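Local structure of RNA polymerase sigma factor SIGMA-28 (FliA) (Aquifex aeolicus, 1RP3) at the interface of chains A and B. The protein acts as the flagellar sigma factor, which probably directs RNA polymerase to flagellar promoters, and is held in an inactive conformation in complex with the anti-sigma factor FlgM. Coordinates in Å, arbitrary orientation; residue numbers count along the deposited sequence, not the author numbering. Chains: chain A, RNA polymerase sigma factor SIGMA-28 (FliA); chain B, anti sigma factor FlgM.

Contact 1 and contact 2 are neighbouring stretches of one sigma/anti-sigma interface, the centres of their C-alpha atoms lying about 9 Å apart. Both use helix 190-201 of the sigma factor, and A:Lys193 and B:Val74 belong to each. In contact 1 that helix meets the end of FlgM helix 56-68 and the loop beyond it; in contact 2 it joins the end of sigma helix 167-185 in meeting the start of FlgM helix 76-87. The anti-sigma chain therefore runs continuously across this surface, and its loop links the amide-centred site of contact 1, with its apolar surround, to the salt bridge and valine packing of contact 2.

Contact 1: the interface of chains A and B. Residues chain A 193-194, 197-198, 213; chain B 67, 72-75.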
loop_
_atom_site.group_PDB
_atom_site.type_symbol
_atom_site.label_atom_id
_atom_site.label_comp_id
_atom_site.label_asym_id
_atom_site.label_seq_id
_atom_site.Cartn_x
_atom_site.Cartn_y
_atom_site.Cartn_z
ATOM N N LYS A 193 -10.749 6.970 13.321
ATOM C CA LYS A 193 -9.419 6.701 13.847
ATOM C C LYS A 193 -9.270 5.210 14.122
ATOM O O LYS A 193 -8.251 4.616 13.770
ATOM C CB LYS A 193 -9.206 7.513 15.125
ATOM C CG LYS A 193 -7.802 7.468 15.702
ATOM C CD LYS A 193 -7.652 8.426 16.891
ATOM C CE LYS A 193 -7.847 9.878 16.462
ATOM N NZ LYS A 193 -7.834 10.831 17.609
ATOM N N LEU A 194 -10.304 4.604 14.704
ATOM C CA LEU A 194 -10.304 3.167 15.011
ATOM C C LEU A 194 -10.199 2.339 13.734
ATOM O O LEU A 194 -9.491 1.338 13.697
ATOM C CB LEU A 194 -11.578 2.773 15.777
ATOM C CG LEU A 194 -11.906 1.274 15.915
ATOM C CD1 LEU A 194 -10.789 0.517 16.630
ATOM C CD2 LEU A 194 -13.218 1.090 16.656
ATOM N N GLN A 197 -6.672 2.647 12.329
ATOM C CA GLN A 197 -5.698 1.863 13.072
ATOM C C GLN A 197 -5.789 0.385 12.705
ATOM O O GLN A 197 -4.762 -0.267 12.479
ATOM C CB GLN A 197 -5.862 2.058 14.585
ATOM C CG GLN A 197 -4.793 1.340 15.415
ATOM C CD GLN A 197 -4.841 1.690 16.906
ATOM O OE1 GLN A 197 -4.776 2.864 17.297
ATOM N NE2 GLN A 197 -4.921 0.665 17.742
ATOM N N LEU A 198 -7.009 -0.145 12.619
ATOM C CA LEU A 198 -7.179 -1.555 12.283
ATOM C C LEU A 198 -6.693 -1.864 10.872
ATOM O O LEU A 198 -6.174 -2.952 10.604
ATOM C CB LEU A 198 -8.640 -1.984 12.437
ATOM C CG LEU A 198 -9.230 -2.149 13.846
ATOM C CD1 LEU A 198 -10.673 -2.580 13.732
ATOM C CD2 LEU A 198 -8.460 -3.161 14.662
ATOM N N LEU A 213 -15.602 -5.127 13.619
ATOM C CA LEU A 213 -16.567 -4.119 14.064
ATOM C C LEU A 213 -18.043 -4.528 13.950
ATOM O O LEU A 213 -18.947 -3.753 14.304
ATOM C CB LEU A 213 -16.308 -2.779 13.369
ATOM C CG LEU A 213 -14.903 -2.213 13.609
ATOM C CD1 LEU A 213 -14.783 -0.824 12.993
ATOM C CD2 LEU A 213 -14.604 -2.160 15.106
ATOM N N ILE B 67 -11.728 -5.960 21.515
ATOM C CA ILE B 67 -12.452 -4.706 21.297
ATOM C C ILE B 67 -13.787 -4.722 22.030
ATOM O O ILE B 67 -14.264 -3.685 22.500
ATOM C CB ILE B 67 -12.688 -4.430 19.794
ATOM C CG1 ILE B 67 -11.344 -4.262 19.084
ATOM C CG2 ILE B 67 -13.521 -3.165 19.607
ATOM C CD1 ILE B 67 -11.451 -3.984 17.610
ATOM N N TYR B 72 -8.728 -2.691 23.988
ATOM C CA TYR B 72 -8.027 -2.318 22.766
ATOM C C TYR B 72 -7.804 -0.821 22.779
ATOM O O TYR B 72 -8.752 -0.037 22.773
ATOM C CB TYR B 72 -8.802 -2.713 21.509
ATOM C CG TYR B 72 -8.011 -2.460 20.240
ATOM C CD1 TYR B 72 -7.008 -3.343 19.835
ATOM C CD2 TYR B 72 -8.243 -1.323 19.462
ATOM C CE1 TYR B 72 -6.250 -3.098 18.695
ATOM C CE2 TYR B 72 -7.491 -1.069 18.322
ATOM C CZ TYR B 72 -6.498 -1.962 17.944
ATOM O OH TYR B 72 -5.747 -1.714 16.824
ATOM N N GLU B 73 -6.536 -0.435 22.782
ATOM C CA GLU B 73 -6.172 0.969 22.818
ATOM C C GLU B 73 -5.982 1.586 21.442
ATOM O O GLU B 73 -5.255 1.055 20.606
ATOM C CB GLU B 73 -4.907 1.161 23.665
ATOM N N VAL B 74 -6.672 2.699 21.217
ATOM C CA VAL B 74 -6.576 3.448 19.973
ATOM C C VAL B 74 -5.776 4.704 20.313
ATOM O O VAL B 74 -6.247 5.558 21.067
ATOM C CB VAL B 74 -7.963 3.875 19.447
ATOM C CG1 VAL B 74 -7.812 4.717 18.190
ATOM C CG2 VAL B 74 -8.817 2.658 19.169
ATOM N N SER B 75 -4.555 4.794 19.797
ATOM C CA SER B 75 -3.709 5.953 20.061
ATOM C C SER B 75 -3.296 6.630 18.770
ATOM O O SER B 75 -3.257 6.002 17.710
ATOM C CB SER B 75 -2.453 5.545 20.842
ATOM O OG SER B 75 -1.562 4.790 20.039
#
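A:Gln197 and B:Tyr72 reach toward each other tip to tip, the amide and ring planes turned 49° apart. The glutamine CG stands anti to the backbone N (chi1 -176°) and the chain stays extended beyond it, which carries the carboxamide away from helix 190-201 to the loop of FlgM. There both ends of the amide are used. NE2 donates to the phenol oxygen OH of B:Tyr72 at 2.7 Å, with the acceptor tilted somewhat from the amide plane. This nitrogen sits above the plane of the ring at its OH end, not in line with it, so the donor comes from over the ring face. The same nitrogen gives a nearly straight bond, 170° at the hydrogen, to the backbone O of B:Glu73 at 2.9 Å, and this acceptor lies in the amide plane. On the other end, OE1 accepts from the backbone N of B:Ser75 at 3.2 Å, the donor lying in the carbonyl plane. Partners at NE2 and OE1 together should fix the rotation of the amide, which pairs with the backbone of the loop on either side of B:Val74.

Apolar packing flanks this grip. B:Val74 directs its two branches to different partners: CG1 rests 3.7 Å from CG of A:Lys193, while CG2 meets CD1 of A:Leu194 at 3.9 Å, the side chains of B:Val74 and A:Leu194 crossing at about a right angle. The same leucine methyl touches the ring atom CE2 of B:Tyr72 at 4.0 Å. A:Leu198 brings CD2 to CZ of that ring and points CD1 tip to tip at CD1 of B:Ile67, 4.2 Å away.

The site lies on one face of sigma helix 190-201, within the region 4 sequence family, against the end of FlgM helix 56-68 and the loop leading to helix 76-87.

Contact 2: the interface of chains A and B. Residues chain A 182, 185-186, 193; chain B 74, 76, 79.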
loop_
_atom_site.group_PDB
_atom_site.type_symbol
_atom_site.label_atom_id
_atom_site.label_comp_id
_atom_site.label_asym_id
_atom_site.label_seq_id
_atom_site.Cartn_x
_atom_site.Cartn_y
_atom_site.Cartn_z
ATOM N N LYS A 182 0.928 13.391 13.205
ATOM C CA LYS A 182 0.270 13.249 14.505
ATOM C C LYS A 182 -0.746 14.359 14.732
ATOM O O LYS A 182 -1.773 14.153 15.381
ATOM C CB LYS A 182 1.305 13.252 15.632
ATOM C CG LYS A 182 0.728 13.093 17.035
ATOM C CD LYS A 182 1.821 12.811 18.060
ATOM C CE LYS A 182 2.561 11.527 17.712
ATOM N NZ LYS A 182 3.706 11.252 18.621
ATOM N N VAL A 185 -3.811 13.353 12.535
ATOM C CA VAL A 185 -4.458 12.171 13.090
ATOM C C VAL A 185 -5.343 12.502 14.289
ATOM O O VAL A 185 -6.462 11.999 14.401
ATOM C CB VAL A 185 -3.413 11.104 13.479
ATOM C CG1 VAL A 185 -4.060 9.980 14.274
ATOM C CG2 VAL A 185 -2.756 10.546 12.219
ATOM N N SER A 186 -4.855 13.384 15.153
ATOM C CA SER A 186 -5.588 13.790 16.347
ATOM C C SER A 186 -6.952 14.403 16.051
ATOM O O SER A 186 -7.828 14.401 16.911
ATOM C CB SER A 186 -4.762 14.786 17.154
ATOM O OG SER A 186 -4.525 15.951 16.394
ATOM N N LYS A 193 -10.749 6.970 13.321
ATOM C CA LYS A 193 -9.419 6.701 13.847
ATOM C C LYS A 193 -9.270 5.210 14.122
ATOM O O LYS A 193 -8.251 4.616 13.770
ATOM C CB LYS A 193 -9.206 7.513 15.125
ATOM C CG LYS A 193 -7.802 7.468 15.702
ATOM C CD LYS A 193 -7.652 8.426 16.891
ATOM C CE LYS A 193 -7.847 9.878 16.462
ATOM N NZ LYS A 193 -7.834 10.831 17.609
ATOM N N VAL B 74 -6.672 2.699 21.217
ATOM C CA VAL B 74 -6.576 3.448 19.973
ATOM C C VAL B 74 -5.776 4.704 20.313
ATOM O O VAL B 74 -6.247 5.558 21.067
ATOM C CB VAL B 74 -7.963 3.875 19.447
ATOM C CG1 VAL B 74 -7.812 4.717 18.190
ATOM C CG2 VAL B 74 -8.817 2.658 19.169
ATOM N N ASP B 76 -2.977 7.915 18.861
ATOM C CA ASP B 76 -2.544 8.665 17.696
ATOM C C ASP B 76 -1.169 8.179 17.255
ATOM O O ASP B 76 -0.843 8.232 16.074
ATOM C CB ASP B 76 -2.514 10.159 18.008
ATOM C CG ASP B 76 -3.900 10.726 18.290
ATOM O OD1 ASP B 76 -4.871 9.942 18.412
ATOM O OD2 ASP B 76 -4.017 11.965 18.389
ATOM N N VAL B 79 -1.622 5.037 14.957
ATOM C CA VAL B 79 -2.194 5.440 13.675
ATOM C C VAL B 79 -1.117 6.122 12.844
ATOM O O VAL B 79 -1.065 5.966 11.625
ATOM C CB VAL B 79 -3.387 6.411 13.871
ATOM C CG1 VAL B 79 -3.960 6.844 12.533
ATOM C CG2 VAL B 79 -4.466 5.752 14.716
#
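A:Lys193 and B:Asp76 form the charged part of the contact, a salt bridge that is also a hydrogen bond from NZ to OD1 at 3.2 Å. NZ meets OD1 on the syn side, 25° out of the carboxylate plane. The lysine's bend at chi3 (-64°) turns CE and NZ along OD1, and CD itself lies 3.5 Å from that oxygen. OD2, the other carboxylate oxygen, lies against CA and CB of A:Ser186 just beyond helix 167-185. The sigma factor hides 81 Å² of B:Asp76.

Apolar contacts lie beside the salt bridge. CG1 of A:Val185 packs at 3.6 Å on CG1 of B:Val79, the branch anti to its backbone N (chi1 179°), and also reaches CA of B:Asp76 at 4.0 Å. The second branch of B:Val79, CG2, turns to the aliphatic stem of A:Lys193 and meets its CG at 3.9 Å, the side chains crossing at about a right angle. The stem touches B:Val79 and B:Val74 on adjoining sides while its tip meets the carboxylate. An alanine in place of A:Lys193 would probably leave the carboxylate of B:Asp76 without its charged mate and open a gap beside both valines.

The site secures the first turn of FlgM helix 76-87 against two sigma segments, helix 190-201 and the end of helix 167-185, and is likely to contribute to keeping the sigma factor in its FlgM-bound, inactive conformation.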